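PDB 1YDO: HMG-CoA Lyase from Bacillus subtilis subsp. subtilis, which is a TIM-barrel protein of the HMGL-like family. Local coordinates for residues S38-L42 against N267-L273; T48-H52 against A79-N83; L121-K125 against A165-F169. One frame throughout, in Å; residues are numbered along the deposited sequence.

Contact 1 (S38-L42 against N267-L273); sequences SRTGL and NVKLEKL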
loop_
_atom_site.group_PDB
_atom_site.type_symbol
_atom_site.label_atom_id
_atom_site.label_comp_id
_atom_site.label_asym_id
_atom_site.label_seq_id
_atom_site.Cartn_x
_atom_site.Cartn_y
_atom_site.Cartn_z
ATOM N N SER A 38 -13.664 4.216 -20.640
ATOM C CA SER A 38 -13.209 4.219 -22.034
ATOM C C SER A 38 -12.490 5.511 -22.387
ATOM O O SER A 38 -11.438 5.488 -23.017
ATOM C CB SER A 38 -14.390 4.047 -22.988
ATOM O OG SER A 38 -15.066 2.820 -22.769
ATOM N N ARG A 39 -13.057 6.642 -21.996
ATOM C CA ARG A 39 -12.411 7.905 -22.304
ATOM C C ARG A 39 -11.658 8.430 -21.095
ATOM O O ARG A 39 -11.797 9.585 -20.700
ATOM C CB ARG A 39 -13.440 8.933 -22.794
ATOM C CG ARG A 39 -14.540 9.288 -21.821
ATOM C CD ARG A 39 -15.534 10.243 -22.492
ATOM N NE ARG A 39 -16.294 9.591 -23.565
ATOM C CZ ARG A 39 -17.388 8.853 -23.380
ATOM N NH1 ARG A 39 -17.994 8.301 -24.424
ATOM N NH2 ARG A 39 -17.893 8.683 -22.159
ATOM N N THR A 40 -10.843 7.563 -20.516
ATOM C CA THR A 40 -10.065 7.922 -19.351
ATOM C C THR A 40 -8.577 7.915 -19.704
ATOM O O THR A 40 -7.759 8.608 -19.091
ATOM C CB THR A 40 -10.344 6.930 -18.220
ATOM O OG1 THR A 40 -10.080 7.559 -16.965
ATOM C CG2 THR A 40 -9.468 5.699 -18.359
ATOM N N GLY A 41 -8.234 7.143 -20.724
ATOM C CA GLY A 41 -6.853 7.067 -21.142
ATOM C C GLY A 41 -6.446 5.615 -21.149
ATOM O O GLY A 41 -5.507 5.215 -21.832
ATOM N N LEU A 42 -7.156 4.815 -20.367
ATOM C CA LEU A 42 -6.875 3.388 -20.316
ATOM C C LEU A 42 -7.006 2.848 -21.743
ATOM O O LEU A 42 -7.798 3.357 -22.527
ATOM C CB LEU A 42 -7.883 2.693 -19.395
ATOM C CG LEU A 42 -7.687 2.849 -17.889
ATOM C CD1 LEU A 42 -8.949 2.463 -17.165
ATOM C CD2 LEU A 42 -6.518 1.981 -17.437
ATOM N N ASN A 267 -0.152 6.835 -19.789
ATOM C CA ASN A 267 -1.103 7.429 -20.710
ATOM C C ASN A 267 -2.502 7.487 -20.133
ATOM O O ASN A 267 -3.480 7.612 -20.874
ATOM C CB ASN A 267 -1.140 6.664 -22.036
ATOM C CG ASN A 267 0.150 6.803 -22.828
ATOM O OD1 ASN A 267 0.711 7.901 -22.960
ATOM N ND2 ASN A 267 0.617 5.693 -23.381
ATOM N N VAL A 268 -2.598 7.396 -18.815
ATOM C CA VAL A 268 -3.892 7.470 -18.161
ATOM C C VAL A 268 -4.051 8.815 -17.464
ATOM O O VAL A 268 -3.219 9.200 -16.651
ATOM C CB VAL A 268 -4.055 6.358 -17.132
ATOM C CG1 VAL A 268 -5.422 6.444 -16.484
ATOM C CG2 VAL A 268 -3.887 5.023 -17.818
ATOM N N LYS A 269 -5.114 9.536 -17.793
ATOM C CA LYS A 269 -5.360 10.818 -17.161
ATOM C C LYS A 269 -6.011 10.578 -15.800
ATOM O O LYS A 269 -7.239 10.537 -15.672
ATOM C CB LYS A 269 -6.258 11.654 -18.056
ATOM C CG LYS A 269 -5.685 11.812 -19.461
ATOM C CD LYS A 269 -6.781 11.892 -20.522
ATOM C CE LYS A 269 -6.196 11.776 -21.931
ATOM N NZ LYS A 269 -7.238 11.638 -22.998
ATOM N N LEU A 270 -5.159 10.418 -14.790
ATOM C CA LEU A 270 -5.574 10.151 -13.418
ATOM C C LEU A 270 -6.814 10.926 -12.979
ATOM O O LEU A 270 -7.763 10.352 -12.438
ATOM C CB LEU A 270 -4.409 10.444 -12.467
ATOM C CG LEU A 270 -4.585 10.013 -11.011
ATOM C CD1 LEU A 270 -4.964 8.542 -10.941
ATOM C CD2 LEU A 270 -3.291 10.277 -10.260
ATOM N N GLU A 271 -6.797 12.232 -13.209
ATOM C CA GLU A 271 -7.917 13.091 -12.854
ATOM C C GLU A 271 -9.230 12.430 -13.275
ATOM O O GLU A 271 -10.129 12.208 -12.456
ATOM C CB GLU A 271 -7.752 14.452 -13.543
ATOM C CG GLU A 271 -8.752 15.523 -13.109
ATOM C CD GLU A 271 -9.974 15.609 -14.025
ATOM O OE1 GLU A 271 -10.926 16.365 -13.694
ATOM O OE2 GLU A 271 -9.974 14.929 -15.080
ATOM N N LYS A 272 -9.332 12.097 -14.553
ATOM C CA LYS A 272 -10.534 11.460 -15.061
ATOM C C LYS A 272 -10.830 10.163 -14.320
ATOM O O LYS A 272 -11.962 9.941 -13.889
ATOM C CB LYS A 272 -10.389 11.177 -16.559
ATOM C CG LYS A 272 -10.223 12.432 -17.418
ATOM C CD LYS A 272 -10.291 12.106 -18.914
ATOM C CE LYS A 272 -10.155 13.360 -19.780
ATOM N NZ LYS A 272 -10.375 13.081 -21.234
ATOM N N LEU A 273 -9.812 9.316 -14.172
ATOM C CA LEU A 273 -9.973 8.026 -13.491
ATOM C C LEU A 273 -10.574 8.228 -12.103
ATOM O O LEU A 273 -11.558 7.586 -11.742
ATOM C CB LEU A 273 -8.620 7.324 -13.360
ATOM C CG LEU A 273 -8.654 5.899 -12.821
ATOM C CD1 LEU A 273 -9.398 5.019 -13.798
ATOM C CD2 LEU A 273 -7.244 5.386 -12.626
#

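Contact 2 (T48-H52 against A79-N83); sequences TSFVH and ALVPN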
loop_
_atom_site.group_PDB
_atom_site.type_symbol
_atom_site.label_atom_id
_atom_site.label_comp_id
_atom_site.label_asym_id
_atom_site.label_seq_id
_atom_site.Cartn_x
_atom_site.Cartn_y
_atom_site.Cartn_z
ATOM N N THR A 48 -16.783 -7.227 -19.119
ATOM C CA THR A 48 -17.612 -8.197 -18.407
ATOM C C THR A 48 -17.109 -9.627 -18.533
ATOM O O THR A 48 -16.066 -9.882 -19.140
ATOM C CB THR A 48 -19.037 -8.192 -18.941
ATOM O OG1 THR A 48 -19.827 -9.151 -18.227
ATOM C CG2 THR A 48 -19.030 -8.562 -20.419
ATOM N N SER A 49 -17.874 -10.555 -17.959
ATOM C CA SER A 49 -17.550 -11.981 -17.992
ATOM C C SER A 49 -18.694 -12.766 -18.607
ATOM O O SER A 49 -19.862 -12.511 -18.311
ATOM C CB SER A 49 -17.283 -12.514 -16.581
ATOM O OG SER A 49 -17.359 -13.928 -16.541
ATOM N N PHE A 50 -18.357 -13.723 -19.465
ATOM C CA PHE A 50 -19.372 -14.542 -20.106
ATOM C C PHE A 50 -19.515 -15.905 -19.465
ATOM O O PHE A 50 -19.796 -16.896 -20.137
ATOM C CB PHE A 50 -19.089 -14.686 -21.603
ATOM C CG PHE A 50 -19.384 -13.450 -22.377
ATOM C CD1 PHE A 50 -18.393 -12.520 -22.631
ATOM C CD2 PHE A 50 -20.673 -13.177 -22.794
ATOM C CE1 PHE A 50 -18.689 -11.326 -23.297
ATOM C CE2 PHE A 50 -20.975 -11.987 -23.455
ATOM C CZ PHE A 50 -19.988 -11.063 -23.704
ATOM N N VAL A 51 -19.293 -15.956 -18.160
ATOM C CA VAL A 51 -19.473 -17.201 -17.439
ATOM C C VAL A 51 -20.995 -17.309 -17.276
ATOM O O VAL A 51 -21.669 -16.283 -17.232
ATOM C CB VAL A 51 -18.823 -17.123 -16.055
ATOM C CG1 VAL A 51 -19.105 -18.395 -15.264
ATOM C CG2 VAL A 51 -17.346 -16.894 -16.209
ATOM N N HIS A 52 -21.541 -18.523 -17.203
ATOM C CA HIS A 52 -22.986 -18.680 -17.040
ATOM C C HIS A 52 -23.537 -17.813 -15.896
ATOM O O HIS A 52 -23.098 -17.938 -14.746
ATOM C CB HIS A 52 -23.348 -20.143 -16.768
ATOM C CG HIS A 52 -24.813 -20.434 -16.925
ATOM N ND1 HIS A 52 -25.784 -19.761 -16.210
ATOM C CD2 HIS A 52 -25.468 -21.273 -17.758
ATOM C CE1 HIS A 52 -26.977 -20.172 -16.605
ATOM N NE2 HIS A 52 -26.817 -21.088 -17.543
ATOM N N ALA A 79 -13.223 -9.624 -22.371
ATOM C CA ALA A 79 -14.199 -10.253 -21.502
ATOM C C ALA A 79 -13.688 -11.621 -21.091
ATOM O O ALA A 79 -12.898 -12.248 -21.794
ATOM C CB ALA A 79 -15.499 -10.387 -22.217
ATOM N N LEU A 80 -14.131 -12.080 -19.938
ATOM C CA LEU A 80 -13.707 -13.371 -19.480
ATOM C C LEU A 80 -14.485 -14.423 -20.263
ATOM O O LEU A 80 -15.696 -14.313 -20.402
ATOM C CB LEU A 80 -14.008 -13.516 -18.001
ATOM C CG LEU A 80 -13.122 -14.550 -17.302
ATOM C CD1 LEU A 80 -11.699 -14.033 -17.248
ATOM C CD2 LEU A 80 -13.648 -14.791 -15.917
ATOM N N VAL A 81 -13.798 -15.437 -20.786
ATOM C CA VAL A 81 -14.478 -16.491 -21.530
ATOM C C VAL A 81 -14.181 -17.845 -20.920
ATOM O O VAL A 81 -13.065 -18.329 -20.979
ATOM C CB VAL A 81 -14.057 -16.493 -23.002
ATOM C CG1 VAL A 81 -14.769 -17.635 -23.765
ATOM C CG2 VAL A 81 -14.399 -15.160 -23.627
ATOM N N PRO A 82 -15.206 -18.489 -20.356
ATOM C CA PRO A 82 -15.072 -19.796 -19.715
ATOM C C PRO A 82 -14.864 -20.974 -20.643
ATOM O O PRO A 82 -14.156 -21.919 -20.297
ATOM C CB PRO A 82 -16.366 -19.912 -18.928
ATOM C CG PRO A 82 -17.354 -19.295 -19.899
ATOM C CD PRO A 82 -16.619 -18.063 -20.384
ATOM N N ASN A 83 -15.483 -20.920 -21.820
ATOM C CA ASN A 83 -15.374 -22.007 -22.801
ATOM C C ASN A 83 -15.999 -21.639 -24.149
ATOM O O ASN A 83 -16.523 -20.542 -24.316
ATOM C CB ASN A 83 -16.023 -23.272 -22.227
ATOM C CG ASN A 83 -17.341 -22.977 -21.524
ATOM O OD1 ASN A 83 -17.606 -23.487 -20.430
ATOM N ND2 ASN A 83 -18.186 -22.162 -22.161
#

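Contact 3 (L121-K125 against A165-F169); sequences LHILK and ALFEF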
loop_
_atom_site.group_PDB
_atom_site.type_symbol
_atom_site.label_atom_id
_atom_site.label_comp_id
_atom_site.label_asym_id
_atom_site.label_seq_id
_atom_site.Cartn_x
_atom_site.Cartn_y
_atom_site.Cartn_z
ATOM N N LEU A 121 -6.762 -27.215 -18.764
ATOM C CA LEU A 121 -5.736 -26.959 -19.756
ATOM C C LEU A 121 -6.288 -27.323 -21.124
ATOM O O LEU A 121 -6.172 -26.568 -22.088
ATOM C CB LEU A 121 -4.495 -27.795 -19.456
ATOM C CG LEU A 121 -3.227 -27.477 -20.254
ATOM C CD1 LEU A 121 -2.714 -26.079 -19.917
ATOM C CD2 LEU A 121 -2.170 -28.504 -19.917
ATOM N N HIS A 122 -6.907 -28.488 -21.191
ATOM C CA HIS A 122 -7.477 -28.970 -22.436
ATOM C C HIS A 122 -8.566 -28.029 -22.956
ATOM O O HIS A 122 -8.679 -27.801 -24.162
ATOM C CB HIS A 122 -8.041 -30.380 -22.225
ATOM C CG HIS A 122 -8.459 -31.061 -23.492
ATOM N ND1 HIS A 122 -9.768 -31.132 -23.899
ATOM C CD2 HIS A 122 -7.725 -31.692 -24.445
ATOM C CE1 HIS A 122 -9.833 -31.780 -25.056
ATOM N NE2 HIS A 122 -8.609 -32.127 -25.403
ATOM N N ILE A 123 -9.363 -27.483 -22.043
ATOM C CA ILE A 123 -10.433 -26.575 -22.425
ATOM C C ILE A 123 -9.840 -25.326 -23.060
ATOM O O ILE A 123 -10.114 -25.008 -24.221
ATOM C CB ILE A 123 -11.278 -26.136 -21.202
ATOM C CG1 ILE A 123 -11.680 -27.349 -20.366
ATOM C CG2 ILE A 123 -12.518 -25.386 -21.675
ATOM C CD1 ILE A 123 -12.514 -28.383 -21.107
ATOM N N LEU A 124 -9.022 -24.626 -22.280
ATOM C CA LEU A 124 -8.379 -23.399 -22.730
ATOM C C LEU A 124 -7.684 -23.622 -24.057
ATOM O O LEU A 124 -7.750 -22.781 -24.953
ATOM C CB LEU A 124 -7.352 -22.926 -21.699
ATOM C CG LEU A 124 -7.840 -22.780 -20.254
ATOM C CD1 LEU A 124 -6.742 -22.105 -19.447
ATOM C CD2 LEU A 124 -9.132 -21.967 -20.199
ATOM N N LYS A 125 -7.012 -24.762 -24.172
ATOM C CA LYS A 125 -6.307 -25.115 -25.398
ATOM C C LYS A 125 -7.210 -24.870 -26.600
ATOM O O LYS A 125 -6.892 -24.067 -27.472
ATOM C CB LYS A 125 -5.908 -26.598 -25.369
ATOM C CG LYS A 125 -5.208 -27.115 -26.634
ATOM C CD LYS A 125 -4.876 -28.610 -26.512
ATOM C CE LYS A 125 -4.030 -29.093 -27.680
ATOM N NZ LYS A 125 -4.692 -28.823 -28.989
ATOM N N ALA A 165 2.708 -24.634 -21.063
ATOM C CA ALA A 165 1.587 -25.121 -21.838
ATOM C C ALA A 165 0.807 -23.918 -22.363
ATOM O O ALA A 165 0.608 -23.781 -23.564
ATOM C CB ALA A 165 0.687 -25.994 -20.976
ATOM N N LEU A 166 0.383 -23.036 -21.464
ATOM C CA LEU A 166 -0.384 -21.882 -21.881
ATOM C C LEU A 166 0.255 -21.172 -23.053
ATOM O O LEU A 166 -0.404 -20.884 -24.056
ATOM C CB LEU A 166 -0.577 -20.897 -20.728
ATOM C CG LEU A 166 -1.768 -21.140 -19.806
ATOM C CD1 LEU A 166 -2.981 -21.520 -20.643
ATOM C CD2 LEU A 166 -1.452 -22.234 -18.817
ATOM N N PHE A 167 1.544 -20.894 -22.957
ATOM C CA PHE A 167 2.197 -20.196 -24.047
ATOM C C PHE A 167 2.257 -21.038 -25.300
ATOM O O PHE A 167 2.162 -20.518 -26.413
ATOM C CB PHE A 167 3.591 -19.751 -23.626
ATOM C CG PHE A 167 3.601 -18.431 -22.929
ATOM C CD1 PHE A 167 3.173 -17.285 -23.594
ATOM C CD2 PHE A 167 4.030 -18.323 -21.610
ATOM C CE1 PHE A 167 3.170 -16.050 -22.960
ATOM C CE2 PHE A 167 4.031 -17.089 -20.962
ATOM C CZ PHE A 167 3.601 -15.949 -21.640
ATOM N N GLU A 168 2.396 -22.345 -25.109
ATOM C CA GLU A 168 2.466 -23.293 -26.219
ATOM C C GLU A 168 1.175 -23.289 -27.049
ATOM O O GLU A 168 1.201 -23.552 -28.252
ATOM C CB GLU A 168 2.732 -24.706 -25.679
ATOM C CG GLU A 168 2.992 -25.772 -26.749
ATOM C CD GLU A 168 2.563 -27.175 -26.317
ATOM O OE1 GLU A 168 3.029 -27.653 -25.251
ATOM O OE2 GLU A 168 1.753 -27.799 -27.052
ATOM N N PHE A 169 0.049 -23.001 -26.403
ATOM C CA PHE A 169 -1.243 -22.958 -27.087
ATOM C C PHE A 169 -1.316 -21.781 -28.071
ATOM O O PHE A 169 -1.998 -21.859 -29.090
ATOM C CB PHE A 169 -2.385 -22.840 -26.065
ATOM C CG PHE A 169 -2.547 -24.047 -25.171
ATOM C CD1 PHE A 169 -3.376 -23.985 -24.043
ATOM C CD2 PHE A 169 -1.887 -25.240 -25.447
ATOM C CE1 PHE A 169 -3.543 -25.094 -23.202
ATOM C CE2 PHE A 169 -2.047 -26.355 -24.611
ATOM C CZ PHE A 169 -2.878 -26.280 -23.485
#

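Contact 1 (S38-L42 against N267-L273)
Thr-40 is the centre of this contact, with 87 Å² of its surface buried by 267-273. It sits in the loop between helix 27-38 and strand 44-49. Its carbonyl accepts a hydrogen bond from the backbone of the facing segment, Lys-269 N to Thr-40 O at 3.1 Å. Lys-269 is the N-cap residue of helix 270-284, so the loop binds right at the start of that helix. The side chain of Thr-40 lies against the first turn, with Thr-40 OG1 3.7 Å from Lys-272 CB.

Gly-41 is next, with 47 Å² buried. Its CA comes within 4.2 Å of Val-268 CA. A CB here would clash with Asn-267 O and Val-268 CA. The backbone angles, phi 126° and psi -23°, call for glycine on their own account.

Val-268 contributes 46 Å². Its CG2 meets Leu-42 CD2 at 4.0 Å, and both side chains also touch Ile-9 of strand 8-11. Arg-39 leads its guanidinium away, to salt bridges with Asp-70 and Glu-72.

The chemistry is therefore one backbone hydrogen bond, a close glycine fit and a small apolar patch. The bond fixes an early loop of the barrel at the start of helix 270-284, late in the chain. The missing CB of Gly-41 allows the close backbone approach.

Contact 2 (T48-H52 against A79-N83)
Two neighbouring parallel strands of the barrel, 44-49 and 76-80, run out here into the loops that follow them. They belong to one beta-alpha-beta unit, with helix 62-68 in the crossover. The CA traces of 48-51 and 79-82 point only 8° apart. Two backbone hydrogen bonds hold the register: Leu-80 N to Thr-48 O at 3.0 Å, and Phe-50 N to Leu-80 O at 2.9 Å. Leu-80 thus bonds through both its N and its O. Thr-48 O also receives a CA-H...O contact from Ala-79 CA at 3.0 Å.

The side chains divide between the two faces of the sheet. On the face of Thr-48 and Ala-79, the small methyl of Ala-79 leaves room for a ring. The Phe-50 ring sets its edge against this methyl, with Phe-50 CE1 3.5 Å from Ala-79 CB. Helices 62-68 and 84-93 close round the same ring through Ala-62, Ile-63, Asn-89 and Ala-90.

On the other face, Ser-49 is short and lies beside Leu-80, with Ser-49 OG 3.7 Å from Leu-80 CB. Farther on, the Pro-82 ring is the bump. It packs against the bend at Phe-50 and Val-51, with Pro-82 CD 3.4 Å from Phe-50 O and Pro-82 CG 3.9 Å from Val-51 CA. An ST turn, Val-51 N to Ser-49 OG at 3.2 Å, forms this bend.

Strand pairing gives way to apolar contact once Pro-82, which has no amide hydrogen, is reached. The two backbone bonds end at Phe-50; beyond them the contact is largely apolar.

Contact 3 (L121-K125 against A165-F169)
This is a packing contact between two near-parallel helices, 117-133 and 156-169, on the outside of the barrel. Strand 137-143 lies between them in the chain. The segment axes approach to 10.2 Å and cross at -21°, with both helices running the same way.

Phe-169 is the main bump, with 94 Å² of its surface buried. Its ring enters the gap between Leu-121 and Lys-125, which lie one helical turn apart. Phe-169 CZ is 3.5 Å from Leu-121 CG. Lys-125 lies over one face of the ring. Its CB makes a CH-pi contact, 3.6 Å from the centroid of the Phe-169 ring and 17° off the normal. The lysine chain then extends away from the other helix, so its aliphatic base does the packing.

Leu-121 also reaches back along the opposing helix. Its CD1 lies 3.6 Å from Ala-165 CB and 4.2 Å from Leu-166 CD2. Ala-165 is small and points toward the other helix, which lets this leucine come close. Nearer the barrel wall, Leu-124 CD1 meets Leu-166 CD1 at 4.0 Å. Leu-124 also touches Val-100 and Met-102 of strand 97-103, so it ties the helix pair to the sheet.

The interface relies on apolar surface and one CH-pi contact. Without polar pairing between the segments, how closely the helices sit depends on the fit of side-chain shapes.

How the contacts relate
The three contacts are spread round one TIM barrel. Contacts 2 and 3 are neighbours, with centres 17 Å apart, and they touch. Ile-123 CG2 lies 4.1 Å from both Pro-82 O and Asn-83 CB, so the loop after strand 76-80 packs on helix 117-133. Contact 1 stands apart. Its centre is 25 Å from that of contact 2 and 33 Å from that of contact 3, and it lies on the opposite side of the chain's centre from contact 3. Along the chain, contact 1 encloses the other two, which follow each other in series. Contacts 2 and 3 join parts close in sequence, whereas contact 1 joins segments 225 residues apart in the chain.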